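Local coordinates for protein LytB (Plasmodium falciparum, PDB 4N7B) that reduces 4-hydroxy-3-methylbut-2-enyl diphosphate to isopentenyl and dimethylallyl diphosphates at an iron-sulfur cluster, the last step of the non-mevalonate isoprenoid precursor pathway in the apicoplast, at residues K320-V325 against Y350-H355; I336-K341 against T383-D388; Q298-A303 against E310-C315; E361-V366 against V394-N399. All blocks are in the same frame, centred on the assembly; numbering follows the deposited sequence.

The segments of interaction 2 alternate along the chain with those of interactions 1 and 4. Interaction 3 lies in the preceding beta-alpha-beta unit, with its centre about 32 Å from that of interaction 4. Interactions 2 and 3 both reach the iron-sulfur cluster, through Thr-383 and Cys-315, although their centres are about 23 Å apart. Interaction 1 sits about 14 Å from each of them, centre to centre. The side chain of His-322 is about 6 Å from that of Glu-345, the probable proton donor. Interactions 2 and 4 share helix 387-400 and touch through Ile-336 and Leu-397. Their centres are about 11 Å apart. Interaction 4 lies away from the annotated sites.

Interaction 1 (K320-V325 against Y350-H355); sequences KVHVYV and YNEAPH. With NA (sodium ion), chain F.
A histidine-carboxylate hydrogen bond, His-322 to Glu-352, and a small apolar contact, Val-325 to Ala-353, join helix 316-329 to the type I beta turn of residues 350-353. The turn leads from helix 344-350 toward strand 357-360 of a four-stranded parallel sheet. ND1 of His-322 donates to OE2 of Glu-352 over 2.8 Å, with an N-H...O angle of 156°. The oxygen is met on its anti side and lies at the edge of the ring, a little out of its plane. Ring and carboxylate are turned 71° apart. The glutamate chain bends at its second torsion (chi2 -77°), which swings the carboxylate across to the histidine ring. The bond probably holds the ring's rotation, with a proton on ND1. The His-322 side chain lies near that of Glu-345, the probable proton donor, and so belongs to the surroundings of the active site. Thr-349 also touches it. On the next turn of the helix, Val-325 CG1 packs on Ala-353 CB at 3.7 Å. One residue earlier, Tyr-324 points to a different partner: its OH binds a sodium ion at 3.0 Å, with the metal in the plane of the ring.

Interaction 2 (I336-K341 against T383-D388); sequences ILIGYK and TTLSMD. With F3S (Fe3-s4 cluster), chain B.
The Tyr-340 ring meets Leu-385 obliquely: its CE2 corner is 3.8 Å from the leucine methyl CD2. The other methyl, CD1, turns to Ile-338, 3.6 Å from the backbone O and 4.0 Å from the side-chain CG2. Leu-385 thus forks between two residues of the segment that ends strand 334-338. CG2 of Ile-338, anti to the backbone N, is the branch that meets CD1, and the two aliphatic chains cross at about a right angle. Gly-339, between Ile-338 and Tyr-340, brings its CA near CD2. A water spans the two segments. It accepts from Ser-386 N at 3.0 Å and makes a weak, longer bond with Tyr-340 OH, which also bonds to Lys-446. Ser-386 is the N-cap of helix 387-400; its OG accepts weakly from Asp-388 N and also bonds to Asp-389 N. The segment 383-388 begins at the cluster, where Thr-383 OG1 is 3.4 Å from sulfur S4 and hydrogen-bonds to Glu-345. By similarity, Thr-383 also binds the substrate. The direct contact is apolar and buried; the one water between the segments is a weak link on the tyrosine side. Together they join the strand end to the loop that carries a pocket residue.

Interaction 3 (Q298-A303 against E310-C315); sequences QIREIA and EIDATC. With F3S (Fe3-s4 cluster), chain B.
The beta-alpha-beta unit of strand 287-290, helix 297-305 and strand 309-312 is closed here by Arg-300 and Ala-303 against Glu-310 and Asp-312. The helix and the final strand run at 150°, close to antiparallel, with their axes 10.6 Å apart. Arg-300 reaches across from the helix to the end of the strand, its chain bent at the third torsion. Its NH2 forms a salt bridge with Asp-312 OD2, but the modelled separation is too short and the exact positions are doubtful. Glu-310 OE2 packs beside Arg-300 CB at 3.6 Å and is hydrogen-bonded to Tyr-290 OH. Ala-303 CB rests on Glu-310 CD at 3.7 Å. A water accepts from Arg-300 NE and donates weakly to Glu-310 OE2. Mid-segment comes an Asx turn: Thr-314 N donates to Asp-312 OD1 at 2.9 Å, from above the carboxylate plane. Thr-314 OG1 donates to the same oxygen at 2.6 Å, on its syn lone pair. A second water joins Thr-314 OG1 to Arg-300 NH1. The segment ends at Cys-315. This residue is the N-cap of helix 316-329, and its SG binds iron FE3 of the cluster at 2.3 Å.

Interaction 4 (E361-V366 against V394-N399); sequences ENVNDV and VQKLKN
Van der Waals contact between Val-363, Val-366, Lys-396 and Leu-397 joins the two segments. The closest point is Val-363 CB against Lys-396 CD at 3.4 Å, tighter than usual for two carbons. Val-363 CG1 is 3.6 Å from the same CD, so the middle of the lysine chain lies across the valine at about a right angle. One turn on, Val-366 sends its two methyls to different neighbours. CG1 stands anti to the backbone N and touches Lys-396 CG at 4.1 Å. CG2 faces Leu-397 CG at 4.4 Å. Lys-396 is extended up to CE, then bends at chi4 (52°), and its amino group forms a long, weak ion pair with Asp-367.

Hydrogen bonds shape segment 361-366 itself. Asn-362 is the N-cap of helix 363-368: its OD1 accepts from Asp-365 N at 2.7 Å, with a C=O...N angle of 172°. Asp-365 in turn takes the backbone N of Glu-361 on the anti lone pair of OD2, at 3.0 Å and an N-H...O angle of 171°. This ties the residue ahead of the cap to the first helical turn.

Leu-397 also packs on Ile-336 and Ile-338 of strand 334-338. Helix 363-368 lies in the crossover from strand 357-360 to 377-381, and helix 387-400 in that from 377-381 to 405-406. The contact thus joins neighbouring beta-alpha-beta connections of the parallel four-stranded sheet in this IspH-family protein.

Interaction 1 (K320-V325 against Y350-H355)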
loop_
_atom_site.group_PDB
_atom_site.type_symbol
_atom_site.label_atom_id
_atom_site.label_comp_id
_atom_site.label_asym_id
_atom_site.label_seq_id
_atom_site.Cartn_x
_atom_site.Cartn_y
_atom_site.Cartn_z
ATOM N N LYS A 320 9.313 -0.657 -9.215
ATOM C CA LYS A 320 8.954 -0.866 -10.606
ATOM C C LYS A 320 8.479 0.446 -11.226
ATOM O O LYS A 320 8.938 0.836 -12.293
ATOM C CB LYS A 320 7.852 -1.901 -10.674
ATOM C CG LYS A 320 7.239 -2.127 -12.021
ATOM C CD LYS A 320 6.072 -3.088 -11.813
ATOM C CE LYS A 320 5.487 -3.606 -13.094
ATOM N NZ LYS A 320 4.103 -4.125 -12.867
ATOM N N VAL A 321 7.594 1.152 -10.533
ATOM C CA VAL A 321 7.035 2.393 -11.081
ATOM C C VAL A 321 8.134 3.449 -11.194
ATOM O O VAL A 321 8.291 4.094 -12.240
ATOM C CB VAL A 321 5.853 2.931 -10.234
ATOM C CG1 VAL A 321 5.262 4.180 -10.855
ATOM C CG2 VAL A 321 4.778 1.882 -10.137
ATOM N N HIS A 322 8.927 3.590 -10.138
ATOM C CA HIS A 322 10.052 4.533 -10.144
ATOM C C HIS A 322 10.924 4.312 -11.361
ATOM O O HIS A 322 11.387 5.257 -12.006
ATOM C CB HIS A 322 10.901 4.353 -8.885
ATOM C CG HIS A 322 10.298 4.965 -7.654
ATOM N ND1 HIS A 322 11.005 5.795 -6.812
ATOM C CD2 HIS A 322 9.055 4.865 -7.125
ATOM C CE1 HIS A 322 10.225 6.180 -5.819
ATOM N NE2 HIS A 322 9.035 5.632 -5.987
ATOM N N VAL A 323 11.134 3.042 -11.675
ATOM C CA VAL A 323 12.067 2.641 -12.707
ATOM C C VAL A 323 11.533 2.965 -14.106
ATOM O O VAL A 323 12.243 3.532 -14.934
ATOM C CB VAL A 323 12.371 1.129 -12.558
ATOM C CG1 VAL A 323 12.733 0.527 -13.879
ATOM C CG2 VAL A 323 13.467 0.931 -11.528
ATOM N N TYR A 324 10.282 2.617 -14.374
ATOM C CA TYR A 324 9.681 2.969 -15.657
ATOM C C TYR A 324 9.698 4.484 -15.884
ATOM O O TYR A 324 9.914 4.946 -16.997
ATOM C CB TYR A 324 8.244 2.450 -15.752
ATOM C CG TYR A 324 8.181 1.050 -16.316
ATOM C CD1 TYR A 324 8.180 0.824 -17.692
ATOM C CD2 TYR A 324 8.185 -0.046 -15.472
ATOM C CE1 TYR A 324 8.145 -0.472 -18.203
ATOM C CE2 TYR A 324 8.150 -1.330 -15.964
ATOM C CZ TYR A 324 8.122 -1.544 -17.322
ATOM O OH TYR A 324 8.092 -2.847 -17.773
ATOM N N VAL A 325 9.478 5.251 -14.822
ATOM C CA VAL A 325 9.429 6.693 -14.934
ATOM C C VAL A 325 10.783 7.248 -15.397
ATOM O O VAL A 325 10.853 8.065 -16.324
ATOM C CB VAL A 325 9.029 7.329 -13.592
ATOM C CG1 VAL A 325 9.399 8.800 -13.577
ATOM C CG2 VAL A 325 7.525 7.140 -13.342
ATOM N N TYR A 350 7.092 10.762 -8.199
ATOM C CA TYR A 350 7.137 12.038 -8.898
ATOM C C TYR A 350 8.575 12.537 -8.975
ATOM O O TYR A 350 9.039 12.970 -10.023
ATOM C CB TYR A 350 6.256 13.066 -8.173
ATOM C CG TYR A 350 6.284 14.466 -8.787
ATOM C CD1 TYR A 350 5.458 14.810 -9.851
ATOM C CD2 TYR A 350 7.158 15.433 -8.312
ATOM C CE1 TYR A 350 5.503 16.082 -10.422
ATOM C CE2 TYR A 350 7.200 16.710 -8.874
ATOM C CZ TYR A 350 6.369 17.026 -9.923
ATOM O OH TYR A 350 6.416 18.291 -10.468
ATOM N N ASN A 351 9.298 12.464 -7.866
ATOM C CA ASN A 351 10.605 13.100 -7.808
ATOM C C ASN A 351 11.695 12.357 -8.564
ATOM O O ASN A 351 12.846 12.776 -8.557
ATOM C CB ASN A 351 11.002 13.348 -6.356
ATOM C CG ASN A 351 10.397 14.628 -5.815
ATOM O OD1 ASN A 351 10.294 15.619 -6.531
ATOM N ND2 ASN A 351 9.984 14.610 -4.561
ATOM N N GLU A 352 11.336 11.270 -9.236
ATOM C CA GLU A 352 12.297 10.581 -10.092
ATOM C C GLU A 352 12.444 11.327 -11.417
ATOM O O GLU A 352 13.479 11.239 -12.064
ATOM C CB GLU A 352 11.873 9.137 -10.338
ATOM C CG GLU A 352 11.879 8.248 -9.093
ATOM C CD GLU A 352 13.278 7.796 -8.673
ATOM O OE1 GLU A 352 14.258 8.133 -9.367
ATOM O OE2 GLU A 352 13.399 7.094 -7.644
ATOM N N ALA A 353 11.410 12.062 -11.818
ATOM C CA ALA A 353 11.477 12.885 -13.025
ATOM C C ALA A 353 10.562 14.105 -12.879
ATOM O O ALA A 353 9.639 14.296 -13.667
ATOM C CB ALA A 353 11.084 12.064 -14.249
ATOM N N PRO A 354 10.831 14.947 -11.871
ATOM C CA PRO A 354 9.910 16.011 -11.447
ATOM C C PRO A 354 9.600 17.050 -12.539
ATOM O O PRO A 354 8.486 17.575 -12.588
ATOM C CB PRO A 354 10.655 16.669 -10.276
ATOM C CG PRO A 354 12.102 16.378 -10.528
ATOM C CD PRO A 354 12.144 15.042 -11.205
ATOM N N HIS A 355 10.560 17.332 -13.408
ATOM C CA HIS A 355 10.393 18.406 -14.382
ATOM C C HIS A 355 9.618 17.957 -15.612
ATOM O O HIS A 355 9.226 18.788 -16.420
ATOM C CB HIS A 355 11.754 18.971 -14.798
ATOM C CG HIS A 355 12.530 19.560 -13.662
ATOM N ND1 HIS A 355 11.924 20.147 -12.567
ATOM C CD2 HIS A 355 13.862 19.647 -13.439
ATOM C CE1 HIS A 355 12.847 20.565 -11.727
ATOM N NE2 HIS A 355 14.036 20.274 -12.231
HETATM NA NA NA F . 7.407 -5.077 -15.923
#

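Interaction 2 (I336-K341 against T383-D388)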
loop_
_atom_site.group_PDB
_atom_site.type_symbol
_atom_site.label_atom_id
_atom_site.label_comp_id
_atom_site.label_asym_id
_atom_site.label_seq_id
_atom_site.Cartn_x
_atom_site.Cartn_y
_atom_site.Cartn_z
ATOM N N ILE A 336 2.617 11.015 -17.078
ATOM C CA ILE A 336 1.418 11.322 -16.308
ATOM C C ILE A 336 1.308 10.334 -15.165
ATOM O O ILE A 336 1.271 9.137 -15.384
ATOM C CB ILE A 336 0.137 11.254 -17.145
ATOM C CG1 ILE A 336 -0.079 12.548 -17.926
ATOM C CG2 ILE A 336 -1.063 11.164 -16.242
ATOM C CD1 ILE A 336 0.898 12.795 -19.000
ATOM N N LEU A 337 1.256 10.847 -13.945
ATOM C CA LEU A 337 1.228 10.018 -12.754
ATOM C C LEU A 337 -0.143 10.120 -12.109
ATOM O O LEU A 337 -0.464 11.143 -11.523
ATOM C CB LEU A 337 2.288 10.501 -11.768
ATOM C CG LEU A 337 2.292 9.867 -10.371
ATOM C CD1 LEU A 337 2.180 8.368 -10.450
ATOM C CD2 LEU A 337 3.563 10.260 -9.648
ATOM N N ILE A 338 -0.959 9.077 -12.240
ATOM C CA ILE A 338 -2.288 9.072 -11.626
ATOM C C ILE A 338 -2.186 8.631 -10.166
ATOM O O ILE A 338 -1.774 7.519 -9.875
ATOM C CB ILE A 338 -3.217 8.089 -12.349
ATOM C CG1 ILE A 338 -3.188 8.349 -13.856
ATOM C CG2 ILE A 338 -4.620 8.214 -11.812
ATOM C CD1 ILE A 338 -4.075 7.424 -14.660
ATOM N N GLY A 339 -2.530 9.501 -9.239
ATOM C CA GLY A 339 -2.444 9.141 -7.839
ATOM C C GLY A 339 -2.733 10.373 -7.030
ATOM O O GLY A 339 -2.999 11.424 -7.614
ATOM N N TYR A 340 -2.677 10.267 -5.707
ATOM C CA TYR A 340 -3.025 11.392 -4.838
ATOM C C TYR A 340 -1.792 12.202 -4.442
ATOM O O TYR A 340 -0.838 11.659 -3.889
ATOM C CB TYR A 340 -3.754 10.870 -3.606
ATOM C CG TYR A 340 -5.055 10.200 -3.975
ATOM C CD1 TYR A 340 -6.163 10.961 -4.331
ATOM C CD2 TYR A 340 -5.167 8.814 -4.021
ATOM C CE1 TYR A 340 -7.361 10.368 -4.688
ATOM C CE2 TYR A 340 -6.370 8.204 -4.377
ATOM C CZ TYR A 340 -7.466 8.993 -4.706
ATOM O OH TYR A 340 -8.669 8.413 -5.058
ATOM N N LYS A 341 -1.832 13.501 -4.749
ATOM C CA LYS A 341 -0.679 14.404 -4.640
ATOM C C LYS A 341 0.092 14.352 -3.318
ATOM O O LYS A 341 1.310 14.534 -3.290
ATOM C CB LYS A 341 -1.138 15.854 -4.850
ATOM C CG LYS A 341 -1.525 16.195 -6.274
ATOM C CD LYS A 341 -1.801 17.712 -6.422
ATOM C CE LYS A 341 -2.494 18.048 -7.761
ATOM N NZ LYS A 341 -1.742 17.613 -9.000
ATOM N N THR A 383 0.257 2.520 -6.723
ATOM C CA THR A 383 0.084 1.061 -6.699
ATOM C C THR A 383 -1.197 0.601 -6.032
ATOM O O THR A 383 -1.634 -0.525 -6.249
ATOM C CB THR A 383 1.236 0.372 -5.950
ATOM O OG1 THR A 383 1.250 0.801 -4.579
ATOM C CG2 THR A 383 2.551 0.709 -6.583
ATOM N N THR A 384 -1.798 1.471 -5.228
ATOM C CA THR A 384 -2.899 1.103 -4.351
ATOM C C THR A 384 -4.247 1.760 -4.694
ATOM O O THR A 384 -5.140 1.807 -3.857
ATOM C CB THR A 384 -2.564 1.512 -2.923
ATOM O OG1 THR A 384 -2.109 2.868 -2.927
ATOM C CG2 THR A 384 -1.474 0.610 -2.342
ATOM N N LEU A 385 -4.419 2.228 -5.923
ATOM C CA LEU A 385 -5.663 2.885 -6.303
ATOM C C LEU A 385 -6.865 1.924 -6.301
ATOM O O LEU A 385 -6.719 0.701 -6.300
ATOM C CB LEU A 385 -5.514 3.497 -7.695
ATOM C CG LEU A 385 -4.467 4.610 -7.799
ATOM C CD1 LEU A 385 -4.490 5.194 -9.195
ATOM C CD2 LEU A 385 -4.729 5.694 -6.753
ATOM N N SER A 386 -8.056 2.502 -6.264
ATOM C CA SER A 386 -9.268 1.807 -6.641
ATOM C C SER A 386 -9.153 1.451 -8.107
ATOM O O SER A 386 -8.843 2.312 -8.926
ATOM C CB SER A 386 -10.461 2.746 -6.484
ATOM O OG SER A 386 -11.546 2.283 -7.263
ATOM N N MET A 387 -9.392 0.195 -8.453
ATOM C CA MET A 387 -9.346 -0.212 -9.851
ATOM C C MET A 387 -10.446 0.483 -10.629
ATOM O O MET A 387 -10.293 0.754 -11.808
ATOM C CB MET A 387 -9.505 -1.721 -9.981
ATOM C CG MET A 387 -8.352 -2.498 -9.381
ATOM S SD MET A 387 -8.391 -4.236 -9.867
ATOM C CE MET A 387 -9.702 -4.835 -8.883
ATOM N N ASP A 388 -11.558 0.773 -9.963
ATOM C CA ASP A 388 -12.688 1.423 -10.624
ATOM C C ASP A 388 -12.387 2.871 -10.976
ATOM O O ASP A 388 -12.588 3.272 -12.109
ATOM C CB ASP A 388 -13.915 1.363 -9.734
ATOM C CG ASP A 388 -14.274 -0.060 -9.347
ATOM O OD1 ASP A 388 -14.719 -0.826 -10.236
ATOM O OD2 ASP A 388 -14.075 -0.417 -8.160
HETATM FE FE1 F3S B . 2.102 -4.239 -0.827
HETATM FE FE3 F3S B . 4.016 -3.526 -2.582
HETATM FE FE4 F3S B . 1.417 -3.554 -3.262
HETATM S S1 F3S B . 3.769 -2.856 -0.499
HETATM S S2 F3S B . 0.278 -3.100 -1.404
HETATM S S3 F3S B . 2.698 -5.269 -2.709
HETATM S S4 F3S B . 2.933 -2.085 -3.875
HETATM O O HOH W 1 -8.552 5.413 -6.438
#

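Interaction 3 (Q298-A303 against E310-C315)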
loop_
_atom_site.group_PDB
_atom_site.type_symbol
_atom_site.label_atom_id
_atom_site.label_comp_id
_atom_site.label_asym_id
_atom_site.label_seq_id
_atom_site.Cartn_x
_atom_site.Cartn_y
_atom_site.Cartn_z
ATOM N N GLN A 298 16.363 12.481 -4.068
ATOM C CA GLN A 298 17.062 13.580 -3.407
ATOM C C GLN A 298 17.403 13.214 -1.966
ATOM O O GLN A 298 18.478 13.535 -1.466
ATOM C CB GLN A 298 16.186 14.832 -3.431
ATOM C CG GLN A 298 15.925 15.392 -4.832
ATOM C CD GLN A 298 14.796 14.685 -5.575
ATOM O OE1 GLN A 298 14.229 13.714 -5.086
ATOM N NE2 GLN A 298 14.470 15.174 -6.765
ATOM N N ILE A 299 16.473 12.539 -1.299
ATOM C CA ILE A 299 16.694 12.100 0.072
ATOM C C ILE A 299 17.920 11.202 0.139
ATOM O O ILE A 299 18.682 11.241 1.109
ATOM C CB ILE A 299 15.491 11.326 0.613
ATOM C CG1 ILE A 299 14.235 12.198 0.552
ATOM C CG2 ILE A 299 15.749 10.875 2.033
ATOM C CD1 ILE A 299 14.374 13.499 1.292
ATOM N N ARG A 300 18.117 10.401 -0.902
ATOM C CA ARG A 300 19.231 9.463 -0.934
ATOM C C ARG A 300 20.567 10.197 -0.946
ATOM O O ARG A 300 21.443 9.918 -0.126
ATOM C CB ARG A 300 19.128 8.532 -2.148
ATOM C CG ARG A 300 17.917 7.643 -2.110
ATOM C CD ARG A 300 17.707 6.863 -3.402
ATOM N NE ARG A 300 17.641 5.440 -3.093
ATOM C CZ ARG A 300 16.551 4.687 -3.155
ATOM N NH1 ARG A 300 15.390 5.174 -3.557
ATOM N NH2 ARG A 300 16.636 3.416 -2.826
ATOM N N GLU A 301 20.735 11.133 -1.869
ATOM C CA GLU A 301 22.016 11.820 -1.966
ATOM C C GLU A 301 22.337 12.494 -0.634
ATOM O O GLU A 301 23.496 12.551 -0.219
ATOM C CB GLU A 301 22.047 12.809 -3.136
ATOM C CG GLU A 301 20.908 13.810 -3.181
ATOM C CD GLU A 301 20.842 14.559 -4.509
ATOM O OE1 GLU A 301 21.308 14.005 -5.531
ATOM O OE2 GLU A 301 20.321 15.698 -4.529
ATOM N N ILE A 302 21.306 12.970 0.054
ATOM C CA ILE A 302 21.484 13.525 1.392
ATOM C C ILE A 302 22.027 12.480 2.351
ATOM O O ILE A 302 22.875 12.778 3.191
ATOM C CB ILE A 302 20.166 14.031 1.959
ATOM C CG1 ILE A 302 19.752 15.304 1.227
ATOM C CG2 ILE A 302 20.286 14.273 3.466
ATOM C CD1 ILE A 302 18.519 15.951 1.799
ATOM N N ALA A 303 21.520 11.256 2.225
ATOM C CA ALA A 303 21.941 10.159 3.086
ATOM C C ALA A 303 23.435 9.917 2.923
ATOM O O ALA A 303 24.158 9.729 3.904
ATOM C CB ALA A 303 21.162 8.888 2.751
ATOM N N GLU A 310 22.350 3.025 4.147
ATOM C CA GLU A 310 21.059 2.997 3.489
ATOM C C GLU A 310 20.563 1.571 3.319
ATOM O O GLU A 310 21.205 0.748 2.669
ATOM C CB GLU A 310 21.162 3.659 2.127
ATOM C CG GLU A 310 21.420 5.141 2.192
ATOM C CD GLU A 310 21.570 5.742 0.816
ATOM O OE1 GLU A 310 22.712 5.768 0.311
ATOM O OE2 GLU A 310 20.541 6.167 0.234
ATOM N N ILE A 311 19.408 1.288 3.907
ATOM C CA ILE A 311 18.773 -0.010 3.759
ATOM C C ILE A 311 17.369 0.175 3.194
ATOM O O ILE A 311 16.459 0.630 3.889
ATOM C CB ILE A 311 18.731 -0.762 5.087
ATOM C CG1 ILE A 311 20.163 -1.110 5.499
ATOM C CG2 ILE A 311 17.875 -2.020 4.949
ATOM C CD1 ILE A 311 20.253 -2.113 6.604
ATOM N N ASP A 312 17.212 -0.184 1.925
ATOM C CA ASP A 312 16.048 0.218 1.154
ATOM C C ASP A 312 14.969 -0.858 1.120
ATOM O O ASP A 312 15.096 -1.842 0.397
ATOM C CB ASP A 312 16.475 0.555 -0.270
ATOM C CG ASP A 312 15.358 1.168 -1.083
ATOM O OD1 ASP A 312 14.223 1.297 -0.567
ATOM O OD2 ASP A 312 15.607 1.510 -2.253
ATOM N N ALA A 313 13.892 -0.643 1.876
ATOM C CA ALA A 313 12.787 -1.607 1.946
ATOM C C ALA A 313 11.647 -1.188 1.044
ATOM O O ALA A 313 10.515 -1.662 1.205
ATOM C CB ALA A 313 12.283 -1.763 3.392
ATOM N N THR A 314 11.933 -0.294 0.100
ATOM C CA THR A 314 10.946 0.063 -0.915
ATOM C C THR A 314 10.415 -1.239 -1.473
ATOM O O THR A 314 11.188 -2.140 -1.798
ATOM C CB THR A 314 11.564 0.851 -2.089
ATOM O OG1 THR A 314 11.966 2.150 -1.656
ATOM C CG2 THR A 314 10.573 0.995 -3.233
ATOM N N CYS A 315 9.101 -1.355 -1.576
ATOM C CA CYS A 315 8.500 -2.492 -2.253
ATOM C C CYS A 315 8.955 -2.589 -3.715
ATOM O O CYS A 315 8.918 -1.601 -4.443
ATOM C CB CYS A 315 6.976 -2.391 -2.211
ATOM S SG CYS A 315 6.238 -3.820 -3.042
HETATM FE FE1 F3S B . 2.102 -4.239 -0.827
HETATM FE FE3 F3S B . 4.016 -3.526 -2.582
HETATM FE FE4 F3S B . 1.417 -3.554 -3.262
HETATM S S1 F3S B . 3.769 -2.856 -0.499
HETATM S S2 F3S B . 0.278 -3.100 -1.404
HETATM S S3 F3S B . 2.698 -5.269 -2.709
HETATM S S4 F3S B . 2.933 -2.085 -3.875
HETATM O O HOH W 2 12.287 4.284 -3.456
HETATM O O HOH W 3 20.480 4.391 -1.865
#

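Interaction 4 (E361-V366 against V394-N399)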
loop_
_atom_site.group_PDB
_atom_site.type_symbol
_atom_site.label_atom_id
_atom_site.label_comp_id
_atom_site.label_asym_id
_atom_site.label_seq_id
_atom_site.Cartn_x
_atom_site.Cartn_y
_atom_site.Cartn_z
ATOM N N GLU A 361 -4.949 13.598 -10.020
ATOM C CA GLU A 361 -5.720 12.888 -9.004
ATOM C C GLU A 361 -7.191 12.770 -9.367
ATOM O O GLU A 361 -7.947 12.071 -8.689
ATOM C CB GLU A 361 -5.562 13.504 -7.610
ATOM C CG GLU A 361 -5.136 14.922 -7.564
ATOM C CD GLU A 361 -5.069 15.459 -6.136
ATOM O OE1 GLU A 361 -4.792 14.668 -5.207
ATOM O OE2 GLU A 361 -5.300 16.678 -5.942
ATOM N N ASN A 362 -7.596 13.430 -10.443
ATOM C CA ASN A 362 -8.999 13.432 -10.841
ATOM C C ASN A 362 -9.156 13.797 -12.300
ATOM O O ASN A 362 -8.168 14.113 -12.971
ATOM C CB ASN A 362 -9.798 14.417 -9.989
ATOM C CG ASN A 362 -9.244 15.842 -10.063
ATOM O OD1 ASN A 362 -8.974 16.367 -11.153
ATOM N ND2 ASN A 362 -9.051 16.466 -8.903
ATOM N N VAL A 363 -10.392 13.793 -12.792
ATOM C CA VAL A 363 -10.624 14.082 -14.204
ATOM C C VAL A 363 -10.513 15.583 -14.526
ATOM O O VAL A 363 -10.360 15.959 -15.688
ATOM C CB VAL A 363 -12.009 13.590 -14.667
ATOM C CG1 VAL A 363 -12.147 12.091 -14.452
ATOM C CG2 VAL A 363 -13.127 14.385 -13.956
ATOM N N ASN A 364 -10.632 16.447 -13.520
ATOM C CA ASN A 364 -10.413 17.871 -13.746
ATOM C C ASN A 364 -8.952 18.030 -14.224
ATOM O O ASN A 364 -8.682 18.690 -15.229
ATOM C CB ASN A 364 -10.674 18.686 -12.471
ATOM C CG ASN A 364 -12.188 18.992 -12.221
ATOM O OD1 ASN A 364 -13.062 18.618 -13.009
ATOM N ND2 ASN A 364 -12.477 19.679 -11.103
ATOM N N ASP A 365 -8.023 17.362 -13.532
ATOM C CA ASP A 365 -6.602 17.479 -13.830
ATOM C C ASP A 365 -6.314 17.024 -15.250
ATOM O O ASP A 365 -5.391 17.530 -15.900
ATOM C CB ASP A 365 -5.772 16.657 -12.842
ATOM C CG ASP A 365 -5.759 17.249 -11.441
ATOM O OD1 ASP A 365 -6.082 18.454 -11.277
ATOM O OD2 ASP A 365 -5.419 16.502 -10.495
ATOM N N VAL A 366 -7.106 16.076 -15.738
ATOM C CA VAL A 366 -6.929 15.589 -17.101
ATOM C C VAL A 366 -7.279 16.680 -18.122
ATOM O O VAL A 366 -6.560 16.874 -19.112
ATOM C CB VAL A 366 -7.804 14.359 -17.381
ATOM C CG1 VAL A 366 -7.774 14.028 -18.862
ATOM C CG2 VAL A 366 -7.328 13.170 -16.555
ATOM N N VAL A 394 -8.159 6.638 -16.506
ATOM C CA VAL A 394 -7.392 6.149 -17.647
ATOM C C VAL A 394 -8.192 6.282 -18.935
ATOM O O VAL A 394 -7.665 6.678 -19.978
ATOM C CB VAL A 394 -6.971 4.676 -17.439
ATOM C CG1 VAL A 394 -6.545 4.026 -18.748
ATOM C CG2 VAL A 394 -5.870 4.610 -16.420
ATOM N N GLN A 395 -9.471 5.947 -18.861
ATOM C CA GLN A 395 -10.347 6.037 -20.014
ATOM C C GLN A 395 -10.404 7.467 -20.544
ATOM O O GLN A 395 -10.402 7.693 -21.757
ATOM C CB GLN A 395 -11.749 5.603 -19.617
ATOM C CG GLN A 395 -12.774 5.720 -20.716
ATOM C CD GLN A 395 -14.115 5.173 -20.271
ATOM O OE1 GLN A 395 -14.968 5.908 -19.753
ATOM N NE2 GLN A 395 -14.302 3.865 -20.446
ATOM N N LYS A 396 -10.471 8.425 -19.628
ATOM C CA LYS A 396 -10.524 9.838 -19.999
ATOM C C LYS A 396 -9.174 10.259 -20.568
ATOM O O LYS A 396 -9.110 10.938 -21.579
ATOM C CB LYS A 396 -10.880 10.692 -18.784
ATOM C CG LYS A 396 -11.359 12.076 -19.147
ATOM C CD LYS A 396 -11.794 12.846 -17.930
ATOM C CE LYS A 396 -12.086 14.291 -18.297
ATOM N NZ LYS A 396 -13.025 14.393 -19.448
ATOM N N LEU A 397 -8.094 9.813 -19.934
ATOM C CA LEU A 397 -6.749 10.067 -20.448
ATOM C C LEU A 397 -6.577 9.585 -21.878
ATOM O O LEU A 397 -5.972 10.264 -22.710
ATOM C CB LEU A 397 -5.693 9.370 -19.597
ATOM C CG LEU A 397 -4.875 10.265 -18.677
ATOM C CD1 LEU A 397 -3.805 9.426 -18.019
ATOM C CD2 LEU A 397 -4.251 11.452 -19.420
ATOM N N LYS A 398 -7.090 8.396 -22.157
ATOM C CA LYS A 398 -6.939 7.794 -23.468
ATOM C C LYS A 398 -7.802 8.468 -24.512
ATOM O O LYS A 398 -7.459 8.462 -25.683
ATOM C CB LYS A 398 -7.295 6.316 -23.414
ATOM C CG LYS A 398 -6.167 5.444 -22.966
ATOM C CD LYS A 398 -6.565 3.992 -23.123
ATOM C CE LYS A 398 -5.425 3.055 -22.850
ATOM N NZ LYS A 398 -5.940 1.671 -22.607
ATOM N N ASN A 399 -8.933 9.026 -24.094
ATOM C CA ASN A 399 -9.787 9.770 -25.014
ATOM C C ASN A 399 -9.019 10.970 -25.527
ATOM O O ASN A 399 -8.943 11.219 -26.723
ATOM C CB ASN A 399 -11.071 10.250 -24.323
ATOM C CG ASN A 399 -12.067 9.127 -24.097
ATOM O OD1 ASN A 399 -12.014 8.093 -24.772
ATOM N ND2 ASN A 399 -12.990 9.324 -23.144
#